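Local structure of putative oxidoreductase with NAD(P)-binding Rossmann-fold domain (Clostridium difficile, 3UUW) at residues K20-I25 with F71-T76; I85-G90 with I110-K115; V122-R127 with V171-L176; I235-V238 with L244-E247; K239-L244 with K265-E270. The protein is a putative oxidoreductase of the GFO/IDH/MocA family that probably binds a nicotinamide dinucleotide in its Rossmann-fold domain and uses it in a redox reaction not yet established. One frame throughout, in Å; residues are numbered along the deposited sequence.

Contact 1 (K20-I25 with F71-T76); sequences KAYLPI and FLHSST
Tyr22 and His73 stack, and this carries most of the contact. The imidazole lies over one face of the phenol in an offset stack, the ring centroids 4.1 Å apart and the planes inclined by 25°. The overlap is partial: His73 CE1 sits above the CG-CD2 side of the phenol, 3.2 Å from Tyr22 CD2, while His73 NE2 reaches back over Tyr22 CB at 3.7 Å. Because Tyr22 holds its CG beside the backbone N and opposite the carbonyl carbon (chi1 -65°), the phenol swings off helix 16-26 toward the end of strand 69-72.

The pattern Gly13, Gly15 and Ala18, running from the turn after strand 8-12 into this helix, is consistent with the dinucleotide-binding turn of a Rossmann fold; His73 also packs on Ala18. The residues 71-76 continue from a central strand of the parallel sheet into the loop at its C-terminal edge, where Rossmann domains bind their cofactor.

The apolar part is smaller. Phe71 CD2 comes within 4.2 Å of Tyr22 CD1, and Phe276 meets the Phe71 ring edge-to-face.

Polar bonds hold the stacked pair from outside. Asp96 ties the two rings together, OD1 bonding to Tyr22 OH at the phenol's end and OD2 to His73 ND1, where it helps set the turn of the imidazole. Tyr22 OH is also hydrogen-bonded to Tyr94 OH.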
# COMPACT_ATOMS: atom_id res chain seq x y z
N LYS A 20 -4.87 13.11 26.90
CA LYS A 20 -4.94 12.77 25.48
C LYS A 20 -6.03 11.76 25.10
O LYS A 20 -6.50 11.80 23.96
CB LYS A 20 -3.58 12.26 24.96
CG LYS A 20 -3.23 10.85 25.36
CD LYS A 20 -1.86 10.47 24.80
CE LYS A 20 -1.48 9.07 25.18
NZ LYS A 20 -0.16 8.70 24.62
N ALA A 21 -6.41 10.88 26.03
CA ALA A 21 -7.34 9.75 25.74
C ALA A 21 -8.73 9.86 26.32
O ALA A 21 -9.65 9.13 25.86
CB ALA A 21 -6.73 8.43 26.22
N TYR A 22 -8.91 10.72 27.34
CA TYR A 22 -10.20 10.85 28.04
C TYR A 22 -10.80 12.23 28.05
O TYR A 22 -11.97 12.38 27.63
CB TYR A 22 -10.11 10.27 29.44
CG TYR A 22 -9.85 8.80 29.41
CD1 TYR A 22 -10.89 7.91 29.18
CD2 TYR A 22 -8.56 8.28 29.50
CE1 TYR A 22 -10.67 6.53 29.13
CE2 TYR A 22 -8.32 6.91 29.44
CZ TYR A 22 -9.37 6.05 29.24
OH TYR A 22 -9.15 4.68 29.18
N LEU A 23 -10.04 13.24 28.50
CA LEU A 23 -10.54 14.62 28.54
C LEU A 23 -11.11 15.07 27.20
O LEU A 23 -12.21 15.67 27.18
CB LEU A 23 -9.46 15.59 29.08
CG LEU A 23 -9.31 15.55 30.61
CD1 LEU A 23 -8.03 16.21 31.08
CD2 LEU A 23 -10.56 16.18 31.28
N PRO A 24 -10.43 14.74 26.08
CA PRO A 24 -11.00 15.25 24.82
C PRO A 24 -12.40 14.76 24.51
O PRO A 24 -13.14 15.44 23.80
CB PRO A 24 -9.99 14.78 23.77
CG PRO A 24 -8.68 14.73 24.52
CD PRO A 24 -9.09 14.15 25.85
N ILE A 25 -12.78 13.60 25.03
CA ILE A 25 -14.15 13.12 24.80
C ILE A 25 -15.11 13.49 25.94
O ILE A 25 -16.26 13.92 25.68
CB ILE A 25 -14.18 11.61 24.47
CG1 ILE A 25 -13.37 10.82 25.48
CG2 ILE A 25 -13.67 11.38 23.08
CD1 ILE A 25 -13.08 9.35 25.07
N PHE A 71 -13.87 8.55 36.72
CA PHE A 71 -12.83 8.07 35.78
C PHE A 71 -11.50 8.32 36.50
O PHE A 71 -11.16 9.45 36.86
CB PHE A 71 -12.89 8.83 34.44
CG PHE A 71 -13.93 8.31 33.49
CD1 PHE A 71 -15.26 8.62 33.66
CD2 PHE A 71 -13.56 7.53 32.41
CE1 PHE A 71 -16.21 8.14 32.79
CE2 PHE A 71 -14.52 7.04 31.54
CZ PHE A 71 -15.83 7.34 31.73
N LEU A 72 -10.79 7.23 36.76
CA LEU A 72 -9.52 7.24 37.48
C LEU A 72 -8.35 6.92 36.55
O LEU A 72 -8.26 5.83 35.97
CB LEU A 72 -9.59 6.20 38.61
CG LEU A 72 -8.34 6.02 39.42
CD1 LEU A 72 -7.96 7.29 40.16
CD2 LEU A 72 -8.55 4.87 40.41
N HIS A 73 -7.45 7.88 36.41
CA HIS A 73 -6.33 7.74 35.47
C HIS A 73 -5.01 7.92 36.19
O HIS A 73 -4.07 8.46 35.63
CB HIS A 73 -6.46 8.75 34.31
CG HIS A 73 -7.81 8.77 33.68
ND1 HIS A 73 -8.32 7.70 32.96
CD2 HIS A 73 -8.78 9.71 33.68
CE1 HIS A 73 -9.54 7.99 32.56
NE2 HIS A 73 -9.84 9.21 32.97
N SER A 74 -4.95 7.45 37.42
CA SER A 74 -3.73 7.55 38.25
C SER A 74 -2.76 6.40 37.98
O SER A 74 -3.06 5.45 37.27
CB SER A 74 -4.10 7.59 39.73
OG SER A 74 -4.62 6.35 40.16
N SER A 75 -1.57 6.49 38.57
CA SER A 75 -0.56 5.48 38.39
C SER A 75 -1.04 4.16 38.94
O SER A 75 -1.72 4.12 39.96
CB SER A 75 0.73 5.86 39.12
OG SER A 75 0.53 5.86 40.53
N THR A 76 -0.62 3.08 38.29
CA THR A 76 -1.04 1.74 38.68
C THR A 76 -0.88 1.45 40.17
O THR A 76 -1.74 0.86 40.78
CB THR A 76 -0.24 0.69 37.91
OG1 THR A 76 -0.46 0.87 36.51
CG2 THR A 76 -0.65 -0.72 38.32

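Contact 2 (I85-G90 with I110-K115); sequences ILLNLG and IELSTK
Leu112 turns its CG away from its own backbone N (chi1 -179°), which carries both methyls across to helix 79-88, whereas Leu87 keeps CG beside its N and opposite the carbonyl carbon (chi1 -66°) and reaches out past Leu112 to Ser113. These are two neighbouring helices of the Rossmann domain, 79-88 and 103-116, linked through strand 92-95 of the parallel sheet.

The interlock is apolar. Leu112 CD2 rests 3.8 Å from Leu87 CB, at the root of that side chain, while the branched end of Leu87 is taken up by the next residue along: both its CD1 and its CD2 rest against Ser113 CB, about 4.0 Å away. The hydroxyl of Ser113 is turned back onto its own helix, where OG donates to Ile110 O at 2.7 Å. That carbonyl therefore serves two donors, since Thr114 N also bonds to it in the regular helical pattern. Behind the pair, Leu87 continues onto Val93 of the sheet and onto Leu118, on the buried side of the contact.

Helix 79-88 ends here in a Schellman motif, with Gly90 at a positive phi of 83° and its N bonded to Leu87 O. At the solvent-facing margin, Asn88 crosses Leu112 at about a right angle, with OD1 3.7 Å from Leu112 CD1. The same Asn88 OD1 accepts a hydrogen bond from a water 2.9 Å away, and that water in turn accepts one from Lys115 NZ at 2.7 Å.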
# COMPACT_ATOMS: atom_id res chain seq x y z
N ILE A 85 -11.22 3.51 48.60
CA ILE A 85 -11.89 4.74 49.08
C ILE A 85 -13.16 5.07 48.27
O ILE A 85 -14.23 5.33 48.82
CB ILE A 85 -10.94 5.94 49.02
CG1 ILE A 85 -9.82 5.78 50.07
CG2 ILE A 85 -11.69 7.26 49.21
CD1 ILE A 85 -8.68 6.76 49.89
N LEU A 86 -13.04 5.01 46.94
CA LEU A 86 -14.13 5.38 46.05
C LEU A 86 -15.33 4.46 46.16
O LEU A 86 -16.46 4.91 46.28
CB LEU A 86 -13.62 5.41 44.59
CG LEU A 86 -12.58 6.49 44.27
CD1 LEU A 86 -12.10 6.40 42.79
CD2 LEU A 86 -13.16 7.87 44.57
N LEU A 87 -15.07 3.16 46.15
CA LEU A 87 -16.14 2.18 46.27
C LEU A 87 -16.83 2.33 47.62
O LEU A 87 -18.05 2.24 47.72
CB LEU A 87 -15.60 0.76 46.06
CG LEU A 87 -15.06 0.43 44.66
CD1 LEU A 87 -14.40 -0.95 44.65
CD2 LEU A 87 -16.16 0.54 43.61
N ASN A 88 -16.07 2.61 48.67
CA ASN A 88 -16.68 2.77 49.98
C ASN A 88 -17.50 4.06 50.11
O ASN A 88 -18.39 4.13 50.96
CB ASN A 88 -15.64 2.62 51.09
CG ASN A 88 -15.35 1.17 51.39
OD1 ASN A 88 -16.27 0.37 51.49
ND2 ASN A 88 -14.09 0.83 51.56
N LEU A 89 -17.22 5.03 49.23
CA LEU A 89 -17.99 6.26 49.14
C LEU A 89 -19.17 6.16 48.15
O LEU A 89 -19.88 7.14 47.93
CB LEU A 89 -17.09 7.46 48.80
CG LEU A 89 -16.26 8.01 49.95
CD1 LEU A 89 -15.23 9.00 49.40
CD2 LEU A 89 -17.16 8.66 51.03
N GLY A 90 -19.37 4.97 47.56
CA GLY A 90 -20.56 4.70 46.75
C GLY A 90 -20.51 5.16 45.30
O GLY A 90 -21.55 5.38 44.69
N ILE A 110 -12.93 -6.14 43.28
CA ILE A 110 -14.10 -6.65 42.56
C ILE A 110 -15.18 -7.05 43.55
O ILE A 110 -16.38 -6.71 43.37
CB ILE A 110 -13.73 -7.83 41.60
CG1 ILE A 110 -12.93 -7.28 40.40
CG2 ILE A 110 -15.01 -8.59 41.12
CD1 ILE A 110 -12.06 -8.36 39.68
N GLU A 111 -14.80 -7.76 44.61
CA GLU A 111 -15.81 -8.17 45.58
C GLU A 111 -16.41 -6.97 46.30
O GLU A 111 -17.63 -6.93 46.51
CB GLU A 111 -15.25 -9.19 46.57
CG GLU A 111 -14.90 -10.51 45.90
CD GLU A 111 -16.05 -11.08 45.07
OE1 GLU A 111 -17.19 -11.11 45.58
OE2 GLU A 111 -15.80 -11.50 43.91
N LEU A 112 -15.58 -6.00 46.63
CA LEU A 112 -16.09 -4.76 47.26
C LEU A 112 -17.11 -4.08 46.33
O LEU A 112 -18.21 -3.70 46.77
CB LEU A 112 -14.95 -3.81 47.63
CG LEU A 112 -15.34 -2.50 48.30
CD1 LEU A 112 -16.16 -2.75 49.56
CD2 LEU A 112 -14.08 -1.67 48.62
N SER A 113 -16.81 -4.01 45.04
CA SER A 113 -17.72 -3.37 44.08
C SER A 113 -19.06 -4.12 44.01
O SER A 113 -20.12 -3.52 44.02
CB SER A 113 -17.05 -3.26 42.70
OG SER A 113 -17.06 -4.50 41.98
N THR A 114 -19.02 -5.45 43.99
CA THR A 114 -20.26 -6.21 43.89
C THR A 114 -21.10 -6.09 45.19
O THR A 114 -22.33 -5.98 45.13
CB THR A 114 -19.97 -7.67 43.48
OG1 THR A 114 -19.16 -8.29 44.45
CG2 THR A 114 -19.30 -7.73 42.15
N LYS A 115 -20.44 -6.05 46.35
CA LYS A 115 -21.14 -5.84 47.61
C LYS A 115 -21.89 -4.51 47.60
O LYS A 115 -23.03 -4.43 48.08
CB LYS A 115 -20.13 -5.83 48.76
CG LYS A 115 -20.71 -5.49 50.12
CD LYS A 115 -19.58 -5.13 51.07
CE LYS A 115 -20.09 -4.62 52.41
NZ LYS A 115 -18.96 -4.10 53.23
O HOH W 1 -17.64 -1.80 52.82

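Contact 3 (V122-R127 with V171-L176)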
# COMPACT_ATOMS: atom_id res chain seq x y z
N VAL A 122 -12.39 -1.88 33.93
CA VAL A 122 -11.01 -1.63 33.51
C VAL A 122 -11.01 -1.25 32.04
O VAL A 122 -11.72 -1.85 31.21
CB VAL A 122 -10.10 -2.85 33.78
CG1 VAL A 122 -8.72 -2.63 33.21
CG2 VAL A 122 -10.05 -3.12 35.33
N GLY A 123 -10.19 -0.25 31.72
CA GLY A 123 -10.17 0.37 30.40
C GLY A 123 -9.45 -0.37 29.30
O GLY A 123 -8.41 0.12 28.76
N PHE A 124 -9.97 -1.53 28.94
CA PHE A 124 -9.42 -2.27 27.81
C PHE A 124 -10.07 -1.74 26.56
O PHE A 124 -10.98 -2.34 25.99
CB PHE A 124 -9.59 -3.79 27.99
CG PHE A 124 -8.72 -4.38 29.07
CD1 PHE A 124 -7.33 -4.38 28.92
CD2 PHE A 124 -9.27 -4.94 30.20
CE1 PHE A 124 -6.54 -4.89 29.90
CE2 PHE A 124 -8.46 -5.46 31.17
CZ PHE A 124 -7.10 -5.44 31.01
N ASN A 125 -9.59 -0.57 26.12
CA ASN A 125 -10.20 0.12 24.98
C ASN A 125 -10.28 -0.69 23.69
O ASN A 125 -11.19 -0.50 22.89
CB ASN A 125 -9.53 1.47 24.73
CG ASN A 125 -8.06 1.33 24.48
OD1 ASN A 125 -7.31 1.00 25.41
ND2 ASN A 125 -7.63 1.51 23.23
N ARG A 126 -9.32 -1.59 23.49
CA ARG A 126 -9.28 -2.37 22.25
C ARG A 126 -10.54 -3.22 22.05
O ARG A 126 -10.93 -3.48 20.92
CB ARG A 126 -7.98 -3.16 22.17
CG ARG A 126 -6.80 -2.30 21.92
CD ARG A 126 -5.51 -2.97 22.29
NE ARG A 126 -4.40 -2.12 21.92
CZ ARG A 126 -4.07 -1.00 22.55
NH1 ARG A 126 -4.73 -0.61 23.64
NH2 ARG A 126 -3.05 -0.28 22.10
N ARG A 127 -11.20 -3.63 23.14
CA ARG A 127 -12.46 -4.37 23.03
C ARG A 127 -13.59 -3.54 22.41
O ARG A 127 -14.64 -4.07 22.02
CB ARG A 127 -12.89 -4.90 24.39
CG ARG A 127 -11.91 -5.81 25.07
CD ARG A 127 -12.64 -6.57 26.16
NE ARG A 127 -11.76 -7.25 27.10
CZ ARG A 127 -12.20 -8.10 28.03
NH1 ARG A 127 -13.48 -8.46 28.09
NH2 ARG A 127 -11.34 -8.65 28.87
N VAL A 171 -2.09 -6.66 24.45
CA VAL A 171 -1.97 -7.73 23.47
C VAL A 171 -2.68 -9.01 23.98
O VAL A 171 -3.51 -9.62 23.27
CB VAL A 171 -0.48 -7.98 23.12
CG1 VAL A 171 -0.34 -9.16 22.15
CG2 VAL A 171 0.14 -6.73 22.50
N ILE A 172 -2.37 -9.39 25.21
CA ILE A 172 -2.96 -10.58 25.85
C ILE A 172 -4.46 -10.40 26.01
O ILE A 172 -5.22 -11.30 25.69
CB ILE A 172 -2.29 -10.88 27.19
CG1 ILE A 172 -0.81 -11.22 26.97
CG2 ILE A 172 -3.00 -12.04 27.96
CD1 ILE A 172 -0.54 -12.34 25.94
N ASP A 173 -4.91 -9.25 26.50
CA ASP A 173 -6.35 -9.08 26.66
C ASP A 173 -7.09 -9.17 25.32
O ASP A 173 -8.16 -9.78 25.23
CB ASP A 173 -6.71 -7.75 27.31
CG ASP A 173 -8.19 -7.68 27.64
OD1 ASP A 173 -8.61 -8.34 28.63
OD2 ASP A 173 -8.94 -7.00 26.90
N THR A 174 -6.54 -8.55 24.29
CA THR A 174 -7.18 -8.60 22.97
C THR A 174 -7.24 -10.05 22.47
O THR A 174 -8.25 -10.50 21.92
CB THR A 174 -6.48 -7.68 21.98
OG1 THR A 174 -6.46 -6.35 22.51
CG2 THR A 174 -7.17 -7.71 20.62
N ALA A 175 -6.15 -10.79 22.69
CA ALA A 175 -6.08 -12.20 22.33
C ALA A 175 -7.20 -13.01 23.00
O ALA A 175 -7.88 -13.79 22.34
CB ALA A 175 -4.71 -12.78 22.70
N LEU A 176 -7.37 -12.83 24.31
CA LEU A 176 -8.33 -13.61 25.06
C LEU A 176 -9.76 -13.23 24.64
O LEU A 176 -10.64 -14.09 24.58
CB LEU A 176 -8.10 -13.45 26.57
CG LEU A 176 -6.76 -13.97 27.12
CD1 LEU A 176 -6.71 -13.74 28.61
CD2 LEU A 176 -6.55 -15.43 26.80
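Asp173 is held from two directions by the 122-127 segment. Arg127 approaches side-on and nearly coplanar with the carboxylate: NE donates to Asp173 OD2 and NH2 to Asp173 OD1, both at 2.8 Å and both almost straight (172° and 170°). Each oxygen uses its syn lone pair, the classic bidentate salt bridge. Phe124 covers the same carboxylate from above, its ring plane only 12° from that of the acid, with Asp173 CG 3.6 Å from Phe124 CG. The methylene joins in, Asp173 CB making a CH-pi contact with the face of Phe124. Arg127 NH1 has a second acidic partner in Glu292.

The Arg126 side is looser. Its aliphatic chain merely passes Thr174, CD lying 3.5 Å from Thr174 OG1, before its NE pairs with Glu225; that hydroxyl is bonded to His170 O within its own helix. A glycerol, probably from the crystallisation liquor, is bonded to Arg127 O.

The segment leads from the last strand of the Rossmann sheet, 120-122, toward helix 130-138, and leans here on helix 160-179, whose Val171 and Ala175 pack against strands 142-150 and 211-217 of the large mixed sheet.

Contact 4 (I235-V238 with L244-E247)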
# COMPACT_ATOMS: atom_id res chain seq x y z
N ILE A 235 -8.47 -13.46 4.90
CA ILE A 235 -7.52 -12.89 5.87
C ILE A 235 -8.09 -11.52 6.20
O ILE A 235 -8.50 -10.78 5.30
CB ILE A 235 -6.11 -12.71 5.36
CG1 ILE A 235 -5.52 -14.04 4.85
CG2 ILE A 235 -5.25 -12.15 6.47
CD1 ILE A 235 -4.12 -13.92 4.23
N GLN A 236 -8.17 -11.20 7.49
CA GLN A 236 -8.56 -9.85 7.90
C GLN A 236 -7.41 -9.27 8.73
O GLN A 236 -6.84 -9.95 9.57
CB GLN A 236 -9.80 -9.84 8.77
CG GLN A 236 -11.09 -10.41 8.16
CD GLN A 236 -12.08 -10.91 9.23
OE1 GLN A 236 -11.88 -11.95 9.84
NE2 GLN A 236 -13.14 -10.18 9.43
N ARG A 237 -7.10 -8.00 8.53
CA ARG A 237 -6.09 -7.35 9.35
C ARG A 237 -6.55 -5.96 9.72
O ARG A 237 -7.17 -5.26 8.91
CB ARG A 237 -4.74 -7.18 8.65
CG ARG A 237 -4.27 -8.29 7.79
CD ARG A 237 -2.81 -8.02 7.39
NE ARG A 237 -2.38 -9.15 6.60
CZ ARG A 237 -2.65 -9.29 5.31
NH1 ARG A 237 -3.30 -8.33 4.64
NH2 ARG A 237 -2.25 -10.38 4.70
N VAL A 238 -6.20 -5.55 10.93
CA VAL A 238 -6.42 -4.16 11.32
C VAL A 238 -5.05 -3.64 11.76
O VAL A 238 -4.42 -4.24 12.62
CB VAL A 238 -7.46 -3.97 12.42
CG1 VAL A 238 -7.52 -2.50 12.85
CG2 VAL A 238 -8.81 -4.40 11.94
N LEU A 244 -8.35 -1.15 7.92
CA LEU A 244 -8.85 -2.51 7.85
C LEU A 244 -8.59 -3.10 6.46
O LEU A 244 -8.95 -2.50 5.44
CB LEU A 244 -10.33 -2.55 8.21
CG LEU A 244 -11.00 -3.91 8.46
CD1 LEU A 244 -12.22 -3.76 9.36
CD2 LEU A 244 -11.37 -4.55 7.16
N GLU A 245 -7.91 -4.25 6.42
CA GLU A 245 -7.61 -4.94 5.17
C GLU A 245 -8.30 -6.29 5.15
O GLU A 245 -8.31 -6.99 6.17
CB GLU A 245 -6.11 -5.19 5.02
CG GLU A 245 -5.27 -3.94 5.01
CD GLU A 245 -3.79 -4.22 4.83
OE1 GLU A 245 -3.36 -5.40 4.93
OE2 GLU A 245 -3.04 -3.26 4.58
N ILE A 246 -8.83 -6.66 4.00
CA ILE A 246 -9.44 -7.96 3.82
C ILE A 246 -8.90 -8.58 2.54
O ILE A 246 -8.96 -7.97 1.48
CB ILE A 246 -10.96 -7.89 3.71
CG1 ILE A 246 -11.57 -7.21 4.93
CG2 ILE A 246 -11.57 -9.30 3.56
CD1 ILE A 246 -13.06 -6.96 4.84
N GLU A 247 -8.37 -9.80 2.67
CA GLU A 247 -7.92 -10.56 1.51
C GLU A 247 -8.94 -11.66 1.30
O GLU A 247 -9.14 -12.51 2.17
CB GLU A 247 -6.49 -11.06 1.66
CG GLU A 247 -5.55 -9.93 2.05
CD GLU A 247 -4.15 -10.00 1.45
OE1 GLU A 247 -4.04 -10.31 0.24
OE2 GLU A 247 -3.18 -9.67 2.17
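Arg237 and Glu245 face each other as an antiparallel hydrogen-bonded pair, and both backbone bonds are 2.8 Å long: Arg237 N to Glu245 O and Glu245 N to Arg237 O. Ile235 and Glu247 repeat the arrangement. The other residues bond outward, Gln236 and Val238 to Ile229 and Val227 of strand 224-231, Leu244 and Ile246 to Lys255 and Thr253 of strand 251-256.

On the face bearing Ile235, Arg237, Glu245 and Glu247, the guanidinium spans two acids. End-on, NH1 and NH2 both reach Glu247 OE2 at 2.8 Å, the oxygen lying in the guanidinium plane. NH1 also donates to Glu245 OE1 at 2.9 Å, an oxygen tilted from that plane, with the two planar groups 88° apart. All three bonds are bent, at 140-144°. Glu228 takes NE, while Glu245 OE2 pairs with Lys239. Three acids gather round the one guanidinium, whose charge probably offsets part of theirs.

On the reverse face Val238 CG2 meets Leu244 CG at 4.1 Å, and both side chains pack on Ile135 of helix 130-138. Strands 234-239 and 243-248 thus form a hairpin inside the large mixed sheet, with Leu224 of the third subunit packed against Arg237.

Contact 5 (K239-L244 with K265-E270)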
# COMPACT_ATOMS: atom_id res chain seq x y z
N LYS A 239 -4.60 -2.56 11.13
CA LYS A 239 -3.31 -1.98 11.41
C LYS A 239 -3.46 -0.66 12.13
O LYS A 239 -4.24 0.21 11.70
CB LYS A 239 -2.54 -1.75 10.10
CG LYS A 239 -2.22 -3.01 9.34
CD LYS A 239 -1.46 -2.67 8.05
CE LYS A 239 -1.03 -3.92 7.29
NZ LYS A 239 -0.33 -3.54 6.04
N ASN A 240 -2.72 -0.51 13.21
CA ASN A 240 -2.71 0.72 14.03
C ASN A 240 -4.12 1.18 14.43
O ASN A 240 -4.39 2.40 14.54
CB ASN A 240 -1.95 1.83 13.30
CG ASN A 240 -0.48 1.49 13.10
OD1 ASN A 240 0.11 0.75 13.89
ND2 ASN A 240 0.13 2.09 12.10
N LEU A 241 -4.99 0.20 14.64
CA LEU A 241 -6.39 0.40 15.05
C LEU A 241 -7.25 1.16 14.06
O LEU A 241 -8.43 1.43 14.36
CB LEU A 241 -6.48 1.06 16.44
CG LEU A 241 -5.85 0.30 17.59
CD1 LEU A 241 -4.38 0.49 17.62
CD2 LEU A 241 -6.46 0.75 18.96
N ASN A 242 -6.72 1.51 12.88
CA ASN A 242 -7.46 2.42 12.03
C ASN A 242 -7.47 2.20 10.53
O ASN A 242 -8.02 3.01 9.77
CB ASN A 242 -7.08 3.87 12.38
CG ASN A 242 -5.68 4.23 11.94
OD1 ASN A 242 -5.00 3.45 11.29
ND2 ASN A 242 -5.25 5.45 12.29
N VAL A 243 -6.86 1.09 10.10
CA VAL A 243 -6.93 0.66 8.71
C VAL A 243 -7.33 -0.81 8.70
O VAL A 243 -6.76 -1.59 9.44
CB VAL A 243 -5.61 0.85 7.98
CG1 VAL A 243 -5.70 0.24 6.56
CG2 VAL A 243 -5.28 2.35 7.90
N LEU A 244 -8.35 -1.15 7.92
CA LEU A 244 -8.85 -2.51 7.85
C LEU A 244 -8.59 -3.10 6.46
O LEU A 244 -8.95 -2.50 5.44
CB LEU A 244 -10.33 -2.55 8.21
CG LEU A 244 -11.00 -3.91 8.46
CD1 LEU A 244 -12.22 -3.76 9.36
CD2 LEU A 244 -11.37 -4.55 7.16
N LYS A 265 -12.29 7.78 18.93
CA LYS A 265 -13.30 6.89 18.39
C LYS A 265 -12.59 5.71 17.72
O LYS A 265 -12.97 4.54 17.91
CB LYS A 265 -14.16 7.65 17.37
CG LYS A 265 -15.24 6.79 16.70
CD LYS A 265 -16.35 6.36 17.65
CE LYS A 265 -17.47 5.66 16.91
NZ LYS A 265 -18.61 5.32 17.83
N GLN A 266 -11.55 6.00 16.94
CA GLN A 266 -10.79 4.94 16.28
C GLN A 266 -10.25 3.92 17.25
O GLN A 266 -10.32 2.73 16.98
CB GLN A 266 -9.59 5.48 15.50
CG GLN A 266 -9.90 6.40 14.34
CD GLN A 266 -8.63 7.04 13.79
OE1 GLN A 266 -7.53 6.57 14.05
NE2 GLN A 266 -8.78 8.19 13.11
N LYS A 267 -9.68 4.38 18.36
CA LYS A 267 -8.97 3.49 19.28
C LYS A 267 -9.88 2.80 20.27
O LYS A 267 -9.45 1.88 20.96
CB LYS A 267 -7.89 4.25 20.01
CG LYS A 267 -6.81 4.85 19.10
CD LYS A 267 -5.93 5.77 19.90
CE LYS A 267 -5.01 6.65 19.07
NZ LYS A 267 -4.15 5.85 18.13
N GLY A 268 -11.15 3.21 20.33
CA GLY A 268 -12.10 2.57 21.25
C GLY A 268 -12.34 3.34 22.55
O GLY A 268 -13.20 2.97 23.34
N PHE A 269 -11.58 4.40 22.79
CA PHE A 269 -11.74 5.18 24.02
C PHE A 269 -13.11 5.85 24.09
O PHE A 269 -13.70 5.96 25.16
CB PHE A 269 -10.64 6.22 24.17
CG PHE A 269 -9.30 5.64 24.46
CD1 PHE A 269 -9.03 5.12 25.73
CD2 PHE A 269 -8.33 5.55 23.48
CE1 PHE A 269 -7.80 4.58 26.02
CE2 PHE A 269 -7.09 4.99 23.75
CZ PHE A 269 -6.81 4.50 25.02
N GLU A 270 -13.60 6.35 22.96
CA GLU A 270 -14.89 7.00 22.94
C GLU A 270 -16.02 6.03 23.30
O GLU A 270 -16.84 6.31 24.18
CB GLU A 270 -15.13 7.70 21.57
CG GLU A 270 -16.45 8.39 21.49
CD GLU A 270 -16.56 9.34 20.30
OE1 GLU A 270 -17.69 9.58 19.86
OE2 GLU A 270 -15.54 9.87 19.85
O HOH W 2 -5.83 4.66 15.95
O HOH W 3 -11.07 1.48 14.53
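Leu241 and Lys267 lie where two turns meet, their CA atoms 5.8 Å apart. The first turn joins strands 234-239 and 243-248: Asn240 and Leu241 both have positive phi, and Lys239 O accepts from the N atoms of Asn242 and Val243. The second follows helix 263-267, where Gly268 (phi 99°) leaves helical geometry and at once becomes the N-cap of helix 269-281.

Asn242 and Val243 together oppose Lys239, a classic beta bulge beside the turn, and the bulge presents Asn242 to Gln266. Asn242 ND2 donates to Gln266 OE1 at 3.1 Å. The bond lies in the asparagine amide plane but rises 39° above the carbonyl plane of the glutamine, the two amides being 58° apart. Gln266 NE2 is bonded to Val261 O, which fixes which way that amide is turned.

Beside this polar pair, Leu241 CD2 abuts the helix backbone, 3.7 Å from Lys267 CA. Carbonyls that cannot bond each other are bridged by a water, which donates to Leu241 O (2.6 Å) and to Gln266 O (2.9 Å). A second water accepts from Lys267 NZ, whose ammonium also bonds to Ala259 O of the second subunit and makes a cation-pi contact with Trp260 of that subunit.

In the fold
Contacts 1 and 2 belong to the Rossmann domain, their centres 20 Å apart, and contact 4 to the large mixed sheet; contacts 3 and 5 lie between. Contact 2 is farthest from contact 4, about 41 Å between centres. Contact 5 is the hub: Phe269 packs on Ala21, Tyr22 and Ile25 of contact 1, Asn125 ND2 of contact 3 probably bonds to Lys267 O, 2.9 Å away, and contact 5 joins contact 4 through Lys239 and the shared Leu244. Contact 1 borders the probable cofactor-binding edge; contact 3, its centre about 17 Å from that of contact 1, lies beside the glycerol, which may mark a pocket.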